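Local coordinates for tail fiber protein (Pseudomonas aeruginosa, PDB 6CL6) that forms the trimeric tail fibre of an R-type pyocin, a contractile injection system, and probably binds the receptor on the target cell, at residues A[88-93]-A[115-120]; A[162-167]-A[192-197]; A[344-347]-A[353-356]. All blocks are in the same frame, centred on the assembly; numbering follows the deposited sequence.

The three contacts follow one another along a very elongated chain, each involving a different beta sheet. Contacts 1 and 2 are near neighbours, 37 Å between centres and about 22 Å between nearest atoms. Contact 3 lies far away, its centre 167 Å from that of contact 1, on the opposite side of the chain's centre, and 132 Å from that of contact 2. The iron-binding His243 and His245 fall between contacts 2 and 3 in sequence. Near contact 3 there is a bound calcium ion, about 9 Å from the side chain of Arg356; Asp309 and Gly358 bind calcium in this domain. All three contacts also touch the second subunit of the trimer.

Contact 1: A[88-93]-A[115-120]; sequences QIATSY and LPWQRC
Trp117 brings the six-membered half of its indole against Gln88 and Ala90 of strand 85-92, while Leu115 and Pro116 just ahead of it face the second subunit, Leu115 packing on Ala95 of that chain. At Trp117 the backbone itself stays distant, its CA 8.8 Å from the CA of Ala90, and the side chain spans the gap. With CG beside the backbone N (chi1 -70°) and the indole turned across the CB-CG bond (chi2 97°), the far corner of the ring arrives first. Trp117 CZ3 lies 3.5 Å from Ala90 CB and 3.7 Å from Gln88 O, both approaching obliquely.

Strands 85-92 and 118-119 belong to one antiparallel sheet but are not adjacent in it: strand 99-104 runs between them. Trp117 sits just ahead of 118-119, and its indole reaches across, touching Tyr100 and Arg102 on the way. Gln88 crosses the ring at a slant, though its amide plane is only 19° from that of the indole, and Gln88 OE1 comes within 3.8 Å of Trp117 CH2. That amide is held from both ends, OE1 by Arg102 NE and NE2 by Ser76 OG and Pro50 O. Trp117 NE1 donates to Asn64 O, which anchors the pyrrole side of the indole.

Further on, Gln118 and Arg119 both pack on Ile122 of the second subunit, and backbone hydrogen bonds run from Arg119 to that subunit.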
# COMPACT_ATOMS: atom_id res chain seq x y z
N GLN A 88 12.81 58.31 33.98
CA GLN A 88 13.03 58.97 32.71
C GLN A 88 12.34 58.27 31.56
O GLN A 88 12.30 57.03 31.48
CB GLN A 88 14.53 59.07 32.40
CG GLN A 88 15.25 60.04 33.29
CD GLN A 88 16.69 60.20 32.86
OE1 GLN A 88 17.30 59.27 32.30
NE2 GLN A 88 17.24 61.38 33.10
N ILE A 89 11.75 59.10 30.70
CA ILE A 89 11.10 58.67 29.47
C ILE A 89 11.84 59.30 28.30
O ILE A 89 11.97 60.53 28.24
CB ILE A 89 9.61 59.09 29.43
CG1 ILE A 89 8.85 58.48 30.58
CG2 ILE A 89 9.02 58.74 28.07
CD1 ILE A 89 7.53 59.12 30.83
N ALA A 90 12.28 58.48 27.36
CA ALA A 90 13.03 58.92 26.20
C ALA A 90 12.19 58.71 24.95
O ALA A 90 11.64 57.61 24.75
CB ALA A 90 14.37 58.19 26.11
N THR A 91 12.11 59.74 24.12
CA THR A 91 11.42 59.66 22.84
C THR A 91 12.35 60.17 21.76
O THR A 91 13.16 61.07 21.99
CB THR A 91 10.12 60.44 22.85
OG1 THR A 91 10.37 61.78 23.32
CG2 THR A 91 9.12 59.75 23.79
N SER A 92 12.24 59.57 20.57
CA SER A 92 13.22 59.79 19.52
C SER A 92 13.12 61.20 18.97
O SER A 92 12.05 61.80 18.90
CB SER A 92 13.01 58.76 18.39
OG SER A 92 11.64 58.75 17.97
N TYR A 93 14.26 61.70 18.50
CA TYR A 93 14.36 63.01 17.86
C TYR A 93 14.17 62.99 16.35
O TYR A 93 13.83 64.02 15.76
CB TYR A 93 15.72 63.60 18.19
CG TYR A 93 16.03 64.97 17.66
CD1 TYR A 93 15.36 66.09 18.10
CD2 TYR A 93 17.06 65.15 16.75
CE1 TYR A 93 15.67 67.35 17.62
CE2 TYR A 93 17.39 66.41 16.25
CZ TYR A 93 16.69 67.50 16.69
OH TYR A 93 17.04 68.73 16.20
N LEU A 115 18.87 51.87 36.19
CA LEU A 115 18.62 50.60 35.53
C LEU A 115 18.68 50.78 34.02
O LEU A 115 18.64 51.90 33.52
CB LEU A 115 17.29 50.06 35.96
CG LEU A 115 17.03 49.92 37.44
CD1 LEU A 115 15.69 49.23 37.68
CD2 LEU A 115 18.19 49.16 38.15
N PRO A 116 18.84 49.69 33.26
CA PRO A 116 18.90 49.83 31.81
C PRO A 116 17.58 50.31 31.23
O PRO A 116 16.50 50.08 31.78
CB PRO A 116 19.21 48.40 31.32
CG PRO A 116 19.71 47.68 32.51
CD PRO A 116 19.02 48.29 33.68
N TRP A 117 17.68 51.00 30.09
CA TRP A 117 16.48 51.44 29.40
C TRP A 117 15.64 50.25 28.94
O TRP A 117 16.16 49.23 28.46
CB TRP A 117 16.87 52.27 28.19
CG TRP A 117 17.44 53.58 28.47
CD1 TRP A 117 18.75 53.90 28.52
CD2 TRP A 117 16.72 54.79 28.73
NE1 TRP A 117 18.90 55.23 28.79
CE2 TRP A 117 17.66 55.81 28.91
CE3 TRP A 117 15.37 55.10 28.83
CZ2 TRP A 117 17.32 57.11 29.19
CZ3 TRP A 117 15.01 56.42 29.10
CH2 TRP A 117 15.99 57.40 29.29
N GLN A 118 14.33 50.38 29.10
CA GLN A 118 13.37 49.41 28.62
C GLN A 118 12.56 50.04 27.49
O GLN A 118 12.12 51.19 27.56
CB GLN A 118 12.44 48.99 29.76
CG GLN A 118 11.24 48.12 29.40
CD GLN A 118 11.62 46.75 28.87
OE1 GLN A 118 12.05 46.60 27.74
NE2 GLN A 118 11.51 45.75 29.72
N ARG A 119 12.36 49.28 26.43
CA ARG A 119 11.65 49.81 25.29
C ARG A 119 10.15 49.81 25.54
O ARG A 119 9.60 48.87 26.10
CB ARG A 119 11.92 48.97 24.04
CG ARG A 119 11.31 49.59 22.83
CD ARG A 119 12.20 49.45 21.65
NE ARG A 119 11.56 49.98 20.45
CZ ARG A 119 11.92 49.63 19.21
NH1 ARG A 119 12.89 48.74 19.05
NH2 ARG A 119 11.30 50.15 18.15
N CYS A 120 9.47 50.88 25.07
CA CYS A 120 8.04 51.01 25.22
C CYS A 120 7.27 50.82 23.93
O CYS A 120 6.26 50.12 23.93
CB CYS A 120 7.70 52.39 25.81
SG CYS A 120 8.35 52.61 27.47

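Contact 2: A[162-167]-A[192-197]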
# COMPACT_ATOMS: atom_id res chain seq x y z
N ASN A 162 14.67 31.60 -1.96
CA ASN A 162 14.65 30.83 -0.70
C ASN A 162 13.28 30.77 -0.04
O ASN A 162 13.18 30.47 1.15
CB ASN A 162 15.72 31.38 0.25
CG ASN A 162 17.12 30.95 -0.15
OD1 ASN A 162 17.44 29.76 -0.09
ND2 ASN A 162 17.93 31.89 -0.59
N TYR A 163 12.23 31.01 -0.79
CA TYR A 163 10.90 30.60 -0.38
C TYR A 163 10.85 29.07 -0.43
O TYR A 163 11.46 28.46 -1.32
CB TYR A 163 9.83 31.18 -1.28
CG TYR A 163 9.52 32.65 -1.09
CD1 TYR A 163 10.38 33.62 -1.57
CD2 TYR A 163 8.36 33.06 -0.45
CE1 TYR A 163 10.09 34.96 -1.42
CE2 TYR A 163 8.05 34.40 -0.29
CZ TYR A 163 8.93 35.35 -0.79
OH TYR A 163 8.64 36.70 -0.65
N PRO A 164 10.17 28.42 0.52
CA PRO A 164 10.13 26.95 0.49
C PRO A 164 9.21 26.38 -0.56
O PRO A 164 9.33 25.21 -0.91
CB PRO A 164 9.64 26.58 1.90
CG PRO A 164 8.82 27.75 2.34
CD PRO A 164 9.49 28.98 1.68
N ILE A 165 8.28 27.19 -1.05
CA ILE A 165 7.28 26.78 -2.03
C ILE A 165 6.87 28.07 -2.74
O ILE A 165 6.92 29.16 -2.16
CB ILE A 165 6.08 26.09 -1.34
CG1 ILE A 165 5.09 25.52 -2.35
CG2 ILE A 165 5.36 27.10 -0.39
CD1 ILE A 165 5.62 24.24 -3.02
N VAL A 166 6.52 27.95 -4.01
CA VAL A 166 6.05 29.12 -4.75
C VAL A 166 4.59 29.33 -4.43
O VAL A 166 3.70 28.83 -5.15
CB VAL A 166 6.31 28.98 -6.26
CG1 VAL A 166 5.80 30.22 -7.01
CG2 VAL A 166 7.80 28.81 -6.49
N ARG A 167 4.32 30.04 -3.32
CA ARG A 167 2.98 30.29 -2.84
C ARG A 167 3.00 31.53 -1.96
O ARG A 167 3.95 31.74 -1.19
CB ARG A 167 2.38 29.14 -2.01
CG ARG A 167 2.19 27.85 -2.69
CD ARG A 167 0.94 27.82 -3.55
NE ARG A 167 0.57 26.41 -3.85
CZ ARG A 167 1.26 25.61 -4.65
NH1 ARG A 167 2.37 26.04 -5.22
NH2 ARG A 167 0.86 24.37 -4.87
N SER A 192 1.65 23.40 2.43
CA SER A 192 2.17 22.82 3.67
C SER A 192 2.65 23.94 4.58
O SER A 192 2.35 25.11 4.36
CB SER A 192 3.28 21.81 3.42
OG SER A 192 3.45 21.04 4.60
N PHE A 193 3.36 23.54 5.63
CA PHE A 193 3.94 24.37 6.69
C PHE A 193 5.39 23.96 6.75
O PHE A 193 5.69 22.76 6.73
CB PHE A 193 3.20 24.12 8.02
CG PHE A 193 3.53 25.10 9.12
CD1 PHE A 193 4.72 25.05 9.81
CD2 PHE A 193 2.58 26.06 9.49
CE1 PHE A 193 4.99 25.98 10.83
CE2 PHE A 193 2.85 26.95 10.50
CZ PHE A 193 4.05 26.90 11.17
N TYR A 194 6.31 24.94 6.71
CA TYR A 194 7.73 24.70 6.57
C TYR A 194 8.53 25.35 7.68
O TYR A 194 8.13 26.40 8.19
CB TYR A 194 8.27 25.28 5.26
CG TYR A 194 7.70 24.65 4.00
CD1 TYR A 194 6.44 25.01 3.52
CD2 TYR A 194 8.41 23.72 3.31
CE1 TYR A 194 5.94 24.45 2.40
CE2 TYR A 194 7.92 23.16 2.16
CZ TYR A 194 6.69 23.52 1.71
OH TYR A 194 6.19 22.96 0.55
N PHE A 195 9.70 24.78 7.98
CA PHE A 195 10.57 25.43 8.96
C PHE A 195 12.05 25.22 8.62
O PHE A 195 12.44 24.24 7.99
CB PHE A 195 10.23 24.96 10.39
CG PHE A 195 10.30 23.51 10.58
CD1 PHE A 195 9.22 22.69 10.28
CD2 PHE A 195 11.47 22.93 11.08
CE1 PHE A 195 9.32 21.29 10.44
CE2 PHE A 195 11.57 21.55 11.26
CZ PHE A 195 10.50 20.73 10.94
N ARG A 196 12.88 26.18 9.04
CA ARG A 196 14.31 26.07 8.86
C ARG A 196 15.00 27.00 9.86
O ARG A 196 14.36 27.80 10.56
CB ARG A 196 14.76 26.38 7.43
CG ARG A 196 14.75 27.87 7.07
CD ARG A 196 15.28 28.17 5.67
NE ARG A 196 15.22 29.61 5.40
CZ ARG A 196 15.95 30.25 4.50
NH1 ARG A 196 16.83 29.59 3.73
NH2 ARG A 196 15.83 31.57 4.35
N CYS A 197 16.33 26.89 9.91
CA CYS A 197 17.17 27.68 10.80
C CYS A 197 18.48 28.04 10.14
O CYS A 197 19.14 27.17 9.54
CB CYS A 197 17.48 26.89 12.09
SG CYS A 197 18.49 27.75 13.33
O HOH W 1 8.17 22.60 -1.28
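A proline and a tyrosine meet here twice over: Pro164 rides on the ring of Tyr194, and a single water ties the carbonyl of the one to the hydroxyl of the other. The first link is a CH-pi contact, with Pro164 CB 3.6 Å from the centroid of the Tyr194 ring and 22° off its normal. It fastens the loop between helix 154-159 and strand 169-177 onto strand 193-199 of a mixed beta sheet, the touching parts of the two segments running in nearly opposite directions, 161° apart.

Pro164 CB sits toward the CG and CD2 rim of the ring, 3.4 Å from Tyr194 CD2, so the packing is close. Ile165 takes the other end of the ring: its CG2 approaches Tyr194 CE1 obliquely at 3.9 Å, while Ile165 CB lies 3.7 Å from Tyr194 OH. Just beyond, Val166 is the centre of an inverse gamma turn, which carries the loop away from the tyrosine.

Two residues along the strand, Arg196 stretches out from CG to NE and brings its guanidinium up to Asn162, whose backbone O stands over one face, offset toward the rim. The two groups pack without bonding to each other, and each has partners of its own: Asn162 O accepts from Trp206 NE1, while Arg196 NH2 forms a salt bridge with Asp141, NE a hydrogen bond to Gln183 OE1, and the guanidinium a cation-pi contact with Trp203.

The tyrosine hydroxyl is also bonded to Glu191 OE1. The bridging water donates both its hydrogens, one to Tyr194 OH at 2.7 Å and the other to Pro164 O at 2.9 Å.

Contact 3: A[344-347]-A[353-356]; sequences GFRG and AVIR
Phe345 and Ile355 face each other across a beta hairpin, a non-hydrogen-bonded antiparallel pair on the tightly packed side of the contact. Phe345 has CG anti to the backbone N (chi1 178°), which sends the ring along the partner strand. There Phe345 CD2 meets Ile355 CD1 at 3.4 Å, and Phe345 CZ meets Ala353 CB at 3.6 Å.

The hydrogen-bonded pairs lie on either side. At Arg346 and Val354 both bonds are sound, and Val354 N to Arg346 O is short at 2.7 Å. At Gly344 and Arg356 one is good, Arg356 N to Gly344 O at 2.9 Å, whereas the return bond from Gly344 N is weak.

The other face, with Arg346, Val354 and Arg356, is partly exposed, and is held by long charged side chains and a water instead of by close apolar contact. Arg346 lays one guanidinium face over Val354 CG1, which is 3.6 Å from its NH1. A water accepts from Arg346 NH1 and donates to Val354 O. The guanidinium of Arg356 stands almost upright to that of Arg346, planes 86° apart. Their charges probably coexist because both form salt bridges to Asp311.

Asp311 is on strand 310-315, which borders strand 352-357 opposite strand 343-346. Behind the hairpin, Phe345 and Ile355 pack onto strands 324-331 and 363-371 in this probably lectin-like domain, and Arg356 reaches the second subunit, where its NE bonds to Phe335 O.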
# COMPACT_ATOMS: atom_id res chain seq x y z
N GLY A 344 -17.69 -96.11 -44.28
CA GLY A 344 -18.63 -95.07 -44.64
C GLY A 344 -19.00 -94.23 -43.44
O GLY A 344 -19.07 -94.72 -42.30
N PHE A 345 -19.22 -92.95 -43.70
CA PHE A 345 -19.76 -92.02 -42.71
C PHE A 345 -20.97 -91.35 -43.34
O PHE A 345 -20.86 -90.77 -44.43
CB PHE A 345 -18.70 -91.00 -42.31
CG PHE A 345 -19.17 -89.97 -41.31
CD1 PHE A 345 -19.94 -88.89 -41.71
CD2 PHE A 345 -18.82 -90.08 -39.98
CE1 PHE A 345 -20.35 -87.94 -40.80
CE2 PHE A 345 -19.22 -89.12 -39.06
CZ PHE A 345 -20.01 -88.06 -39.47
N ARG A 346 -22.12 -91.46 -42.69
CA ARG A 346 -23.34 -90.95 -43.29
C ARG A 346 -24.39 -90.73 -42.22
O ARG A 346 -24.21 -91.11 -41.05
CB ARG A 346 -23.87 -91.91 -44.37
CG ARG A 346 -24.72 -93.05 -43.83
CD ARG A 346 -25.08 -94.04 -44.93
NE ARG A 346 -26.07 -95.03 -44.49
CZ ARG A 346 -25.76 -96.18 -43.88
NH1 ARG A 346 -24.50 -96.48 -43.62
NH2 ARG A 346 -26.73 -97.02 -43.52
N GLY A 347 -25.50 -90.14 -42.63
CA GLY A 347 -26.66 -90.03 -41.76
C GLY A 347 -26.45 -89.14 -40.56
O GLY A 347 -27.07 -89.36 -39.52
N ALA A 353 -24.34 -90.10 -36.01
CA ALA A 353 -24.06 -90.46 -37.38
C ALA A 353 -23.97 -91.98 -37.47
O ALA A 353 -23.98 -92.69 -36.45
CB ALA A 353 -22.79 -89.80 -37.89
N VAL A 354 -23.87 -92.47 -38.71
CA VAL A 354 -23.86 -93.91 -38.97
C VAL A 354 -22.55 -94.27 -39.65
O VAL A 354 -22.19 -93.68 -40.67
CB VAL A 354 -25.05 -94.35 -39.84
CG1 VAL A 354 -25.00 -95.87 -40.08
CG2 VAL A 354 -26.37 -93.96 -39.15
N ILE A 355 -21.83 -95.22 -39.04
CA ILE A 355 -20.55 -95.69 -39.54
C ILE A 355 -20.78 -97.06 -40.16
O ILE A 355 -21.30 -97.97 -39.51
CB ILE A 355 -19.49 -95.75 -38.43
CG1 ILE A 355 -19.30 -94.38 -37.76
CG2 ILE A 355 -18.17 -96.27 -38.98
CD1 ILE A 355 -18.96 -93.23 -38.72
N ARG A 356 -20.39 -97.20 -41.43
CA ARG A 356 -20.55 -98.45 -42.16
C ARG A 356 -19.22 -99.19 -42.24
O ARG A 356 -18.20 -98.60 -42.62
CB ARG A 356 -21.09 -98.19 -43.56
CG ARG A 356 -21.61 -99.43 -44.28
CD ARG A 356 -22.45 -98.99 -45.46
NE ARG A 356 -23.15 -100.08 -46.13
CZ ARG A 356 -24.27 -100.65 -45.68
NH1 ARG A 356 -24.79 -100.28 -44.52
NH2 ARG A 356 -24.85 -101.61 -46.38
O HOH W 2 -22.04 -95.04 -43.28